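Local coordinates for protein hyaluronoglucosaminidase (PDB 1FCQ) that probably hydrolyses hyaluronan as a family 56 glycosidase of honeybee venom, where it is also a major allergen, at residues Glu135-Glu140 / Lys154-Lys159; Leu228-Asn231 / Glu236-Gly239. All coordinates share one frame; numbering follows the deposited sequence.

Interaction 1. Residues Glu135-Glu140 / Lys154-Lys159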
loop_
_atom_site.group_PDB
_atom_site.type_symbol
_atom_site.label_atom_id
_atom_site.label_comp_id
_atom_site.label_asym_id
_atom_site.label_seq_id
_atom_site.Cartn_x
_atom_site.Cartn_y
_atom_site.Cartn_z
ATOM N N GLU A 135 -13.091 -2.618 -24.875
ATOM C CA GLU A 135 -14.238 -1.946 -25.472
ATOM C C GLU A 135 -13.854 -0.689 -26.221
ATOM O O GLU A 135 -14.328 -0.415 -27.322
ATOM C CB GLU A 135 -15.274 -1.654 -24.392
ATOM C CG GLU A 135 -16.456 -0.785 -24.748
ATOM C CD GLU A 135 -17.215 -0.326 -23.509
ATOM O OE1 GLU A 135 -16.961 -0.825 -22.388
ATOM O OE2 GLU A 135 -18.072 0.569 -23.683
ATOM N N VAL A 136 -12.980 0.139 -25.646
ATOM C CA VAL A 136 -12.528 1.374 -26.255
ATOM C C VAL A 136 -11.782 1.097 -27.562
ATOM O O VAL A 136 -12.039 1.810 -28.538
ATOM C CB VAL A 136 -11.622 2.118 -25.243
ATOM C CG1 VAL A 136 -10.859 3.262 -25.892
ATOM C CG2 VAL A 136 -12.508 2.634 -24.110
ATOM N N VAL A 137 -10.926 0.079 -27.576
ATOM C CA VAL A 137 -10.187 -0.259 -28.794
ATOM C C VAL A 137 -11.174 -0.732 -29.863
ATOM O O VAL A 137 -11.067 -0.318 -31.021
ATOM C CB VAL A 137 -9.100 -1.321 -28.599
ATOM C CG1 VAL A 137 -8.416 -1.682 -29.929
ATOM C CG2 VAL A 137 -8.014 -0.814 -27.652
ATOM N N ARG A 138 -12.079 -1.613 -29.459
ATOM C CA ARG A 138 -13.079 -2.108 -30.411
ATOM C C ARG A 138 -13.902 -0.976 -30.993
ATOM O O ARG A 138 -14.194 -0.985 -32.201
ATOM C CB ARG A 138 -14.025 -3.098 -29.718
ATOM C CG ARG A 138 -13.413 -4.465 -29.511
ATOM C CD ARG A 138 -14.496 -5.496 -29.178
ATOM N NE ARG A 138 -13.866 -6.665 -28.587
ATOM C CZ ARG A 138 -13.131 -7.608 -29.148
ATOM N NH1 ARG A 138 -12.879 -7.625 -30.453
ATOM N NH2 ARG A 138 -12.645 -8.581 -28.386
ATOM N N ARG A 139 -14.332 -0.016 -30.180
ATOM C CA ARG A 139 -15.149 1.088 -30.686
ATOM C C ARG A 139 -14.388 1.941 -31.686
ATOM O O ARG A 139 -14.932 2.318 -32.735
ATOM C CB ARG A 139 -15.636 1.925 -29.492
ATOM C CG ARG A 139 -16.412 3.170 -29.885
ATOM C CD ARG A 139 -16.905 3.921 -28.655
ATOM N NE ARG A 139 -17.456 5.224 -28.999
ATOM C CZ ARG A 139 -18.134 6.025 -28.188
ATOM N NH1 ARG A 139 -18.378 5.682 -26.931
ATOM N NH2 ARG A 139 -18.578 7.195 -28.640
ATOM N N GLU A 140 -13.115 2.190 -31.393
ATOM C CA GLU A 140 -12.280 3.018 -32.245
ATOM C C GLU A 140 -11.846 2.315 -33.509
ATOM O O GLU A 140 -11.689 2.934 -34.565
ATOM C CB GLU A 140 -11.061 3.506 -31.446
ATOM C CG GLU A 140 -11.502 4.457 -30.340
ATOM C CD GLU A 140 -10.372 5.002 -29.501
ATOM O OE1 GLU A 140 -9.221 4.545 -29.652
ATOM O OE2 GLU A 140 -10.665 5.896 -28.677
ATOM N N LYS A 154 -4.175 -4.040 -24.059
ATOM C CA LYS A 154 -3.160 -4.273 -23.040
ATOM C C LYS A 154 -2.048 -3.245 -23.149
ATOM O O LYS A 154 -1.612 -2.694 -22.143
ATOM C CB LYS A 154 -2.570 -5.674 -23.208
ATOM C CG LYS A 154 -1.325 -5.961 -22.384
ATOM C CD LYS A 154 -0.769 -7.333 -22.758
ATOM C CE LYS A 154 0.363 -7.740 -21.825
ATOM N NZ LYS A 154 1.475 -6.751 -21.848
ATOM N N ARG A 155 -1.554 -3.023 -24.379
ATOM C CA ARG A 155 -0.467 -2.066 -24.565
ATOM C C ARG A 155 -0.816 -0.661 -24.107
ATOM O O ARG A 155 -0.053 -0.020 -23.369
ATOM C CB ARG A 155 -0.047 -2.056 -26.049
ATOM C CG ARG A 155 1.136 -1.135 -26.288
ATOM C CD ARG A 155 1.286 -0.767 -27.775
ATOM N NE ARG A 155 1.584 0.661 -27.778
ATOM C CZ ARG A 155 0.826 1.668 -28.158
ATOM N NH1 ARG A 155 -0.373 1.515 -28.694
ATOM N NH2 ARG A 155 1.332 2.885 -28.001
ATOM N N ARG A 156 -1.995 -0.162 -24.508
ATOM C CA ARG A 156 -2.413 1.177 -24.137
ATOM C C ARG A 156 -2.650 1.278 -22.630
ATOM O O ARG A 156 -2.207 2.238 -21.999
ATOM C CB ARG A 156 -3.689 1.585 -24.877
ATOM C CG ARG A 156 -3.495 1.786 -26.380
ATOM C CD ARG A 156 -4.849 2.188 -26.954
ATOM N NE ARG A 156 -4.897 2.324 -28.391
ATOM C CZ ARG A 156 -5.921 2.641 -29.167
ATOM N NH1 ARG A 156 -7.141 2.906 -28.712
ATOM N NH2 ARG A 156 -5.724 2.698 -30.482
ATOM N N PHE A 157 -3.305 0.262 -22.063
ATOM C CA PHE A 157 -3.524 0.309 -20.608
ATOM C C PHE A 157 -2.197 0.350 -19.860
ATOM O O PHE A 157 -2.038 1.166 -18.948
ATOM C CB PHE A 157 -4.348 -0.895 -20.146
ATOM C CG PHE A 157 -4.491 -0.976 -18.648
ATOM C CD1 PHE A 157 -5.576 -0.359 -18.039
ATOM C CD2 PHE A 157 -3.551 -1.643 -17.881
ATOM C CE1 PHE A 157 -5.714 -0.424 -16.658
ATOM C CE2 PHE A 157 -3.685 -1.686 -16.505
ATOM C CZ PHE A 157 -4.771 -1.080 -15.892
ATOM N N GLU A 158 -1.268 -0.529 -20.229
ATOM C CA GLU A 158 0.012 -0.567 -19.511
ATOM C C GLU A 158 0.835 0.684 -19.752
ATOM O O GLU A 158 1.514 1.179 -18.836
ATOM C CB GLU A 158 0.788 -1.835 -19.888
ATOM C CG GLU A 158 0.031 -3.056 -19.390
ATOM C CD GLU A 158 0.757 -4.372 -19.493
ATOM O OE1 GLU A 158 1.761 -4.471 -20.234
ATOM O OE2 GLU A 158 0.359 -5.334 -18.832
ATOM N N LYS A 159 0.819 1.205 -20.984
ATOM C CA LYS A 159 1.559 2.424 -21.277
ATOM C C LYS A 159 1.125 3.591 -20.392
ATOM O O LYS A 159 1.965 4.216 -19.726
ATOM C CB LYS A 159 1.362 2.793 -22.746
ATOM C CG LYS A 159 1.958 4.136 -23.147
ATOM C CD LYS A 159 1.973 4.172 -24.679
ATOM C CE LYS A 159 2.815 5.323 -25.177
ATOM N NZ LYS A 159 2.036 6.587 -25.233
#
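Glu-140 and Arg-156 meet through a single salt bridge, Arg-156 NH1 giving a hydrogen bond of 2.8 Å to Glu-140 OE1. The oxygen is approached on its syn side, but from 30° out of the carboxylate plane, and the two flat groups are turned 48° against each other. This is therefore a one-pronged grip: Arg-156 NH2 stays 4.0 Å from the same Glu-140 OE1. The N-H...O angle of 140° shows a bent bond. Val-137 supplies the apolar part of the contact, its CG2 methyl lying over one face of the guanidinium, 4.0 Å from Arg-156 NH1.

Reach comes from the arginine's shape. With CG anti to its carbonyl carbon and the chain stretched straight from there to NE, Arg-156 spans the gap between helices whose nearest CA atoms, those of Val-137 and Arg-156, are 9.2 Å apart. A second shell fixes the guanidinium's rotation: Glu-152 OE2, one turn earlier on the same helix, forms a salt bridge with NE, while His-141 NE2 is hydrogen-bonded to NH2. Glu-140 and Glu-152 thus balance its charge, at NH1 and NE respectively.

Val-137 also packs on Val-149, Glu-152 and Ala-153. The contact is packing between consecutive helices on the outside of the TIM barrel, its centre about 27 Å from the chain's centre, where the C-terminal end of helix 127-140 meets the early part of the long helix 146-175.

Interaction 2. Residues Leu228-Asn231 / Glu236-Gly239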
loop_
_atom_site.group_PDB
_atom_site.type_symbol
_atom_site.label_atom_id
_atom_site.label_comp_id
_atom_site.label_asym_id
_atom_site.label_seq_id
_atom_site.Cartn_x
_atom_site.Cartn_y
_atom_site.Cartn_z
ATOM N N LEU A 228 -3.173 -10.179 7.542
ATOM C CA LEU A 228 -3.545 -11.571 7.711
ATOM C C LEU A 228 -5.019 -11.849 7.461
ATOM O O LEU A 228 -5.872 -10.971 7.524
ATOM C CB LEU A 228 -3.218 -12.063 9.130
ATOM C CG LEU A 228 -1.814 -11.724 9.637
ATOM C CD1 LEU A 228 -1.573 -12.397 10.979
ATOM C CD2 LEU A 228 -0.777 -12.145 8.599
ATOM N N ARG A 229 -5.270 -13.109 7.090
ATOM C CA ARG A 229 -6.639 -13.574 6.904
ATOM C C ARG A 229 -6.949 -14.591 8.002
ATOM O O ARG A 229 -6.092 -15.384 8.385
ATOM C CB ARG A 229 -6.898 -14.126 5.512
ATOM C CG ARG A 229 -6.910 -13.020 4.453
ATOM C CD ARG A 229 -7.698 -13.472 3.231
ATOM N NE ARG A 229 -7.151 -14.723 2.712
ATOM C CZ ARG A 229 -6.057 -14.791 1.957
ATOM N NH1 ARG A 229 -5.422 -13.676 1.635
ATOM N NH2 ARG A 229 -5.633 -15.969 1.524
ATOM N N TRP A 230 -8.160 -14.494 8.543
ATOM C CA TRP A 230 -8.615 -15.382 9.604
ATOM C C TRP A 230 -8.850 -16.792 9.077
ATOM O O TRP A 230 -8.568 -17.778 9.768
ATOM C CB TRP A 230 -9.892 -14.810 10.225
ATOM C CG TRP A 230 -10.238 -15.408 11.553
ATOM C CD1 TRP A 230 -9.753 -15.043 12.777
ATOM C CD2 TRP A 230 -11.149 -16.488 11.786
ATOM N NE1 TRP A 230 -10.307 -15.829 13.756
ATOM C CE2 TRP A 230 -11.166 -16.726 13.174
ATOM C CE3 TRP A 230 -11.949 -17.274 10.953
ATOM C CZ2 TRP A 230 -11.956 -17.719 13.748
ATOM C CZ3 TRP A 230 -12.731 -18.260 11.523
ATOM C CH2 TRP A 230 -12.729 -18.474 12.909
ATOM N N ASN A 231 -9.321 -16.916 7.846
ATOM C CA ASN A 231 -9.582 -18.203 7.211
ATOM C C ASN A 231 -8.324 -18.803 6.596
ATOM O O ASN A 231 -8.188 -18.980 5.386
ATOM C CB ASN A 231 -10.663 -18.066 6.142
ATOM C CG ASN A 231 -11.288 -19.377 5.708
ATOM O OD1 ASN A 231 -12.277 -19.376 4.978
ATOM N ND2 ASN A 231 -10.750 -20.510 6.134
ATOM N N GLU A 236 -0.109 -20.987 7.577
ATOM C CA GLU A 236 -0.431 -20.284 6.351
ATOM C C GLU A 236 -0.374 -18.770 6.552
ATOM O O GLU A 236 0.012 -18.043 5.629
ATOM C CB GLU A 236 -1.790 -20.660 5.764
ATOM C CG GLU A 236 -1.786 -22.045 5.138
ATOM C CD GLU A 236 -3.159 -22.591 4.820
ATOM O OE1 GLU A 236 -3.212 -23.491 3.948
ATOM O OE2 GLU A 236 -4.171 -22.151 5.403
ATOM N N ARG A 237 -0.726 -18.310 7.765
ATOM C CA ARG A 237 -0.631 -16.859 7.991
ATOM C C ARG A 237 0.812 -16.391 7.948
ATOM O O ARG A 237 1.152 -15.315 7.433
ATOM C CB ARG A 237 -1.320 -16.482 9.304
ATOM C CG ARG A 237 -2.839 -16.584 9.220
ATOM C CD ARG A 237 -3.415 -16.163 10.574
ATOM N NE ARG A 237 -4.832 -16.494 10.668
ATOM C CZ ARG A 237 -5.315 -17.368 11.543
ATOM N NH1 ARG A 237 -4.493 -17.967 12.400
ATOM N NH2 ARG A 237 -6.606 -17.660 11.611
ATOM N N VAL A 238 1.725 -17.192 8.491
ATOM C CA VAL A 238 3.151 -16.885 8.455
ATOM C C VAL A 238 3.640 -16.937 7.007
ATOM O O VAL A 238 4.450 -16.109 6.591
ATOM C CB VAL A 238 3.942 -17.877 9.316
ATOM C CG1 VAL A 238 5.437 -17.698 9.124
ATOM C CG2 VAL A 238 3.548 -17.707 10.778
ATOM N N GLY A 239 3.169 -17.933 6.266
ATOM C CA GLY A 239 3.515 -18.094 4.861
ATOM C C GLY A 239 3.067 -16.917 4.004
ATOM O O GLY A 239 3.778 -16.510 3.077
#
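Two successive backbone carbonyls, those of Arg-229 and Trp-230, are taken up by one side chain, that of Arg-237. Arg-237 NE donates to Arg-229 O over 2.8 Å, a fairly straight bond (N-H...O 156°) with the acceptor lying in the guanidinium plane. Arg-237 NH2 donates to Trp-230 O at 2.7 Å; this second bond is more bent, at 136°, and its acceptor is tilted somewhat from that plane. The third nitrogen, NH1, forms a salt bridge with Asp-282 OD2, giving NE, NH1 and NH2 a partner each and fixing the group's rotation.

The aliphatic part of Arg-237 runs out extended from CG to NE, and Arg-237 CD passes 3.5 Å from Arg-229 O. Leu-228 CD2 lies 3.9 Å from the backbone Arg-237 O, while Leu-228 CD1 comes 4.2 Å from Arg-237 CD. Above one face of the indole of Trp-230, offset toward its rim, sits Arg-237 NH2; the resulting cation-pi contact is long and at most weakly attractive. Asp-272 accepts from the loop's backbone N-H groups, OD2 from Trp-230 N and OD1 from Asn-231 N.

Within this beta-alpha unit of the barrel, Arg-237 thus ties the loop after strand 221-222 to the first turn of helix 234-253, while Leu-228 reaches Thr-286 on the adjacent helix 280-292 and Tyr-270 on strand 269-270.

Overall arrangement
From the N terminus, the chain has already laid down strands 12-16, 51-55 and 107-111 when interaction 1 closes a loop of 13 residues, the connection between helices 127-140 and 146-175 and the first turns of the latter. That long helix then leads to strand 180-183, and only after strand 221-222 does interaction 2 close a tighter loop, with four residues between its segments, at the start of helix 234-253. The two are in series, neither nesting nor crossing, with centres 37 Å apart and nearest atoms about 22 Å apart. Both belong to the TIM-barrel hyaluronidase fold: one joins two helices, the other a loop to the helix that follows it.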